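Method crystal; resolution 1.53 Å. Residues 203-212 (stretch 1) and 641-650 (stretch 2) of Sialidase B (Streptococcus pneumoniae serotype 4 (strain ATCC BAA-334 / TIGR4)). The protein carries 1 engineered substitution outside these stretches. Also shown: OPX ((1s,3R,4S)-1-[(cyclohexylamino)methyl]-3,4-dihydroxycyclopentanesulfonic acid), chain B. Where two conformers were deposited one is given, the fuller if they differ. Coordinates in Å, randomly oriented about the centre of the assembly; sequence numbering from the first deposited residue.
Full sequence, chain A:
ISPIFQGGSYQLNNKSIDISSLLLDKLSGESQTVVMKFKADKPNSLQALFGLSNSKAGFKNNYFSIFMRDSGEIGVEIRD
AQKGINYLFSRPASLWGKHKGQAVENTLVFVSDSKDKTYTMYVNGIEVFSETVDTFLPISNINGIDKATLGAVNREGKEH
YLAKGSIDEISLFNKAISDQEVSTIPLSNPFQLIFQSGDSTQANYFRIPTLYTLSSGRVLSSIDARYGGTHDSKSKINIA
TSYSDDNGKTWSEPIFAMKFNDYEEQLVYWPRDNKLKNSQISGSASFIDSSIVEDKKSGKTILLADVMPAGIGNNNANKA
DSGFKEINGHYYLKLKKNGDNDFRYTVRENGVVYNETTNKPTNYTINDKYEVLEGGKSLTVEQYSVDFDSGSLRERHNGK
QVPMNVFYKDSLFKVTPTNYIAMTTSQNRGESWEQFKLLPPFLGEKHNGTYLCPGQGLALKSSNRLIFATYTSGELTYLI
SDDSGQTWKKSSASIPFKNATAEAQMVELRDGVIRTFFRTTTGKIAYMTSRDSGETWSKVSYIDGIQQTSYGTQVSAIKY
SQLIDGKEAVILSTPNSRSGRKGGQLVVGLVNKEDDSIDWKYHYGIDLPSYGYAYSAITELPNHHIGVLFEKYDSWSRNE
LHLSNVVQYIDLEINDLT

Stretch 1 (203-212) ANYFRIPTLY
Stretch 2, residues 641-650: LHLSNVVQYI

Two chain segments far apart in sequence can pack closely without pairing their backbones, provided that water fills the polar gaps and side chains fill the apolar ones. Residues 203-212 and 641-650 of Sialidase B illustrate the principle. Their touching parts run in broadly the same direction, 35° apart, with CA of Tyr205 5.5 Å from CA of Ser644 and CA of Phe206 6.7 Å from CA of Val647; together they bury 434 Å².

Stretch 2 begins as an irregular loop. His642 has positive backbone angles (phi/psi 63/50) and an m side chain whose end leads away from stretch 1, so it is largely the residue's inner atoms that meet Tyr205. That tyrosine is extended (-135/151) with chi1 m and chi2 -82°, and its CE1 lies 3.4 Å from His642 C. Water 2 joins the same two residues, accepting from Tyr205 OH at 2.6 Å and donating to His642 O at 2.7 Å.

Leu643 (-105/137, chi1 m, chi2 t) points away and contributes its carbonyl instead. Leu643 O sits at the edge of the Tyr205 ring, near its plane, 3.5 Å from CD1, and receives a hydrogen bond from water 3 at 2.7 Å. The same water accepts from Phe206 N at 2.9 Å, thus linking backbone groups too far apart to pair directly.

Ser644 (-95/145) makes the one direct hydrogen bond across the contact: with chi1 m, its OG donates to Asn204 O at 3.0 Å. Asn204 itself is at -87/-9 with chi1 t. Its carbonyl also accepts from water 1, at 2.8 Å between Asn204 O and the water oxygen, and that water accepts from Asn645 N at 2.8 Å. Asn645 returns to positive angles (60/43), its CA-to-CB bond pointing away; Asn645 O is bound by Gln648 NE2 at 3.3 Å, a link within stretch 2 that spans the turn.

After Val646 (-104/-12), the strand begins and the contact becomes apolar. Val647 (-85/114, chi1 t) points toward stretch 1 and places its two methyls against different residues: CG2 is 4.1 Å from Phe206 CB and 3.4 Å from Phe206 O, while CG1 is 4.1 Å from Pro209 CB. Gln648 (-132/154, chi1 m, chi2 t) is out of reach. Tyr649 (-117/132, chi1 t, chi2 80°) resumes the contact through its ring edge, where CE1 lies 4.2 Å from CD1 of Leu211, an m,t leucine at -143/147. Ile650 (-128/159) continues the strand beyond the contact.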

# COMPACT_ATOMS: atom_id res chain seq x y z
N ALA A 203 3.28 11.81 2.80
CA ALA A 203 3.49 10.52 3.44
C ALA A 203 4.59 9.79 2.72
O ALA A 203 4.66 9.80 1.49
CB ALA A 203 2.21 9.69 3.42
N ASN A 204 5.45 9.12 3.47
CA ASN A 204 6.52 8.36 2.87
C ASN A 204 6.08 6.94 2.51
O ASN A 204 6.81 6.23 1.82
CB ASN A 204 7.74 8.32 3.80
CG ASN A 204 9.04 8.01 3.06
OD1 ASN A 204 9.21 8.32 1.88
ND2 ASN A 204 9.99 7.40 3.78
N TYR A 205 4.88 6.54 2.95
CA TYR A 205 4.40 5.16 2.76
C TYR A 205 2.96 5.14 2.29
O TYR A 205 2.19 6.05 2.60
CB TYR A 205 4.57 4.35 4.05
CG TYR A 205 5.97 4.47 4.60
CD1 TYR A 205 7.01 3.68 4.09
CD2 TYR A 205 6.27 5.44 5.54
CE1 TYR A 205 8.31 3.83 4.55
CE2 TYR A 205 7.56 5.60 6.01
CZ TYR A 205 8.57 4.81 5.51
OH TYR A 205 9.84 5.00 5.97
N PHE A 206 2.61 4.10 1.53
CA PHE A 206 1.24 3.95 1.02
C PHE A 206 0.84 2.51 1.12
O PHE A 206 1.67 1.61 0.96
CB PHE A 206 1.14 4.42 -0.43
CG PHE A 206 1.48 5.86 -0.61
CD1 PHE A 206 0.53 6.84 -0.37
CD2 PHE A 206 2.78 6.23 -0.93
CE1 PHE A 206 0.86 8.17 -0.48
CE2 PHE A 206 3.11 7.56 -1.07
CZ PHE A 206 2.15 8.54 -0.83
N ARG A 207 -0.45 2.28 1.39
CA ARG A 207 -0.99 0.93 1.47
C ARG A 207 -2.46 1.00 1.08
O ARG A 207 -3.07 2.07 1.09
CB ARG A 207 -0.88 0.30 2.88
CG ARG A 207 0.49 -0.35 3.23
CD ARG A 207 0.31 -1.65 4.05
NE ARG A 207 -0.36 -2.73 3.34
CZ ARG A 207 -0.82 -3.85 3.92
NH1 ARG A 207 -0.69 -4.01 5.23
NH2 ARG A 207 -1.43 -4.80 3.18
N ILE A 208 -3.02 -0.16 0.75
CA ILE A 208 -4.46 -0.34 0.56
C ILE A 208 -5.01 0.45 -0.65
O ILE A 208 -5.85 1.33 -0.49
CB ILE A 208 -5.29 0.04 1.83
CG1 ILE A 208 -4.57 -0.33 3.13
CG2 ILE A 208 -6.62 -0.67 1.80
CD1 ILE A 208 -4.24 -1.81 3.28
N PRO A 209 -4.55 0.11 -1.86
CA PRO A 209 -4.97 0.84 -3.07
C PRO A 209 -6.37 0.47 -3.50
O PRO A 209 -6.83 -0.66 -3.28
CB PRO A 209 -3.99 0.32 -4.12
CG PRO A 209 -3.62 -1.07 -3.64
CD PRO A 209 -3.56 -0.94 -2.15
N THR A 210 -7.04 1.41 -4.16
CA THR A 210 -8.34 1.17 -4.80
C THR A 210 -8.31 1.78 -6.20
O THR A 210 -7.49 2.66 -6.50
CB THR A 210 -9.53 1.75 -4.00
OG1 THR A 210 -9.66 3.15 -4.27
CG2 THR A 210 -9.37 1.52 -2.48
N LEU A 211 -9.19 1.28 -7.06
CA LEU A 211 -9.42 1.84 -8.41
C LEU A 211 -10.90 1.72 -8.72
O LEU A 211 -11.54 0.77 -8.32
CB LEU A 211 -8.63 1.04 -9.46
CG LEU A 211 -7.11 1.17 -9.54
CD1 LEU A 211 -6.54 0.14 -10.51
CD2 LEU A 211 -6.71 2.58 -9.93
N TYR A 212 -11.43 2.68 -9.47
CA TYR A 212 -12.83 2.64 -9.85
C TYR A 212 -12.99 3.47 -11.11
O TYR A 212 -12.46 4.59 -11.21
CB TYR A 212 -13.69 3.25 -8.74
CG TYR A 212 -15.18 2.98 -8.87
CD1 TYR A 212 -15.97 3.72 -9.75
CD2 TYR A 212 -15.79 2.01 -8.10
CE1 TYR A 212 -17.34 3.48 -9.85
CE2 TYR A 212 -17.14 1.77 -8.19
CZ TYR A 212 -17.91 2.50 -9.06
OH TYR A 212 -19.26 2.24 -9.14
N LEU A 641 8.58 -4.41 6.24
CA LEU A 641 7.90 -3.22 6.75
C LEU A 641 8.58 -1.98 6.21
O LEU A 641 9.77 -1.98 5.92
CB LEU A 641 8.00 -3.18 8.28
CG LEU A 641 7.42 -4.39 9.00
CD1 LEU A 641 7.73 -4.27 10.47
CD2 LEU A 641 5.92 -4.45 8.79
N HIS A 642 7.79 -0.91 6.05
CA HIS A 642 8.35 0.43 5.84
C HIS A 642 9.16 0.57 4.55
O HIS A 642 10.30 1.08 4.57
CB HIS A 642 9.18 0.88 7.05
CG HIS A 642 8.55 0.53 8.37
ND1 HIS A 642 7.19 0.62 8.59
CD2 HIS A 642 9.09 0.04 9.51
CE1 HIS A 642 6.93 0.21 9.82
NE2 HIS A 642 8.06 -0.13 10.41
N LEU A 643 8.57 0.13 3.44
CA LEU A 643 9.18 0.27 2.13
C LEU A 643 8.46 1.36 1.38
O LEU A 643 7.23 1.41 1.41
CB LEU A 643 9.08 -1.03 1.32
CG LEU A 643 9.57 -2.31 1.98
CD1 LEU A 643 9.29 -3.52 1.10
CD2 LEU A 643 11.05 -2.23 2.33
N SER A 644 9.23 2.21 0.70
CA SER A 644 8.65 3.27 -0.10
C SER A 644 8.48 2.90 -1.58
O SER A 644 9.28 2.16 -2.16
CB SER A 644 9.49 4.54 0.02
OG SER A 644 9.46 5.02 1.34
N ASN A 645 7.40 3.41 -2.17
CA ASN A 645 7.15 3.30 -3.60
C ASN A 645 7.05 1.86 -4.09
O ASN A 645 7.58 1.49 -5.15
CB ASN A 645 8.22 4.07 -4.39
CG ASN A 645 8.08 5.57 -4.25
OD1 ASN A 645 7.22 6.05 -3.52
ND2 ASN A 645 8.94 6.31 -4.94
N VAL A 646 6.33 1.06 -3.31
CA VAL A 646 6.03 -0.33 -3.68
C VAL A 646 4.59 -0.52 -4.17
O VAL A 646 4.27 -1.57 -4.73
CB VAL A 646 6.34 -1.30 -2.53
CG1 VAL A 646 7.86 -1.42 -2.34
CG2 VAL A 646 5.65 -0.84 -1.23
N VAL A 647 3.72 0.48 -3.97
CA VAL A 647 2.38 0.45 -4.56
C VAL A 647 2.53 1.00 -5.98
O VAL A 647 2.90 2.15 -6.18
CB VAL A 647 1.36 1.29 -3.76
CG1 VAL A 647 -0.01 1.29 -4.46
CG2 VAL A 647 1.21 0.75 -2.33
N GLN A 648 2.29 0.12 -6.95
CA GLN A 648 2.58 0.39 -8.35
C GLN A 648 1.41 0.05 -9.25
O GLN A 648 0.57 -0.78 -8.91
CB GLN A 648 3.81 -0.42 -8.76
CG GLN A 648 5.05 -0.06 -7.96
CD GLN A 648 6.27 -0.87 -8.33
OE1 GLN A 648 6.22 -1.78 -9.15
NE2 GLN A 648 7.41 -0.53 -7.70
N TYR A 649 1.36 0.72 -10.40
CA TYR A 649 0.25 0.61 -11.35
C TYR A 649 0.74 0.02 -12.68
O TYR A 649 1.74 0.48 -13.25
CB TYR A 649 -0.36 1.99 -11.61
CG TYR A 649 -1.45 1.99 -12.67
CD1 TYR A 649 -2.73 1.58 -12.36
CD2 TYR A 649 -1.19 2.40 -13.99
CE1 TYR A 649 -3.74 1.57 -13.32
CE2 TYR A 649 -2.20 2.39 -14.96
CZ TYR A 649 -3.47 1.97 -14.61
OH TYR A 649 -4.49 1.94 -15.54
N ILE A 650 0.01 -0.98 -13.18
CA ILE A 650 0.29 -1.53 -14.51
C ILE A 650 -0.98 -1.56 -15.36
O ILE A 650 -2.09 -1.54 -14.84
CB ILE A 650 0.90 -2.94 -14.44
CG1 ILE A 650 -0.05 -3.91 -13.73
CG2 ILE A 650 2.27 -2.92 -13.76
CD1 ILE A 650 0.37 -5.37 -13.81
CAF OPX B . -15.97 -0.12 -19.52
CAG OPX B . -17.43 0.21 -19.45
CAH OPX B . -15.25 0.43 -18.33
CAI OPX B . -18.03 -0.31 -18.18
CAJ OPX B . -15.85 -0.06 -17.04
CAK OPX B . -17.54 0.34 -14.57
CAL OPX B . -17.14 -1.58 -12.93
CAM OPX B . -17.38 0.64 -12.06
CAO OPX B . -16.53 -1.49 -11.58
CAP OPX B . -16.19 -0.07 -11.42
CAQ OPX B . -17.33 0.24 -16.98
CAR OPX B . -17.85 -0.28 -13.17
NAN OPX B . -17.94 -0.38 -15.79
OAA OPX B . -20.03 -1.44 -14.15
OAB OPX B . -19.88 -1.21 -11.74
OAC OPX B . -15.43 -2.31 -11.45
OAD OPX B . -15.05 0.28 -12.11
OAE OPX B . -20.30 0.73 -13.08
SAS OPX B . -19.61 -0.56 -13.03
O HOH W 1 5.99 5.42 -0.77
O HOH W 2 11.59 3.05 5.94
O HOH W 3 4.69 2.17 0.88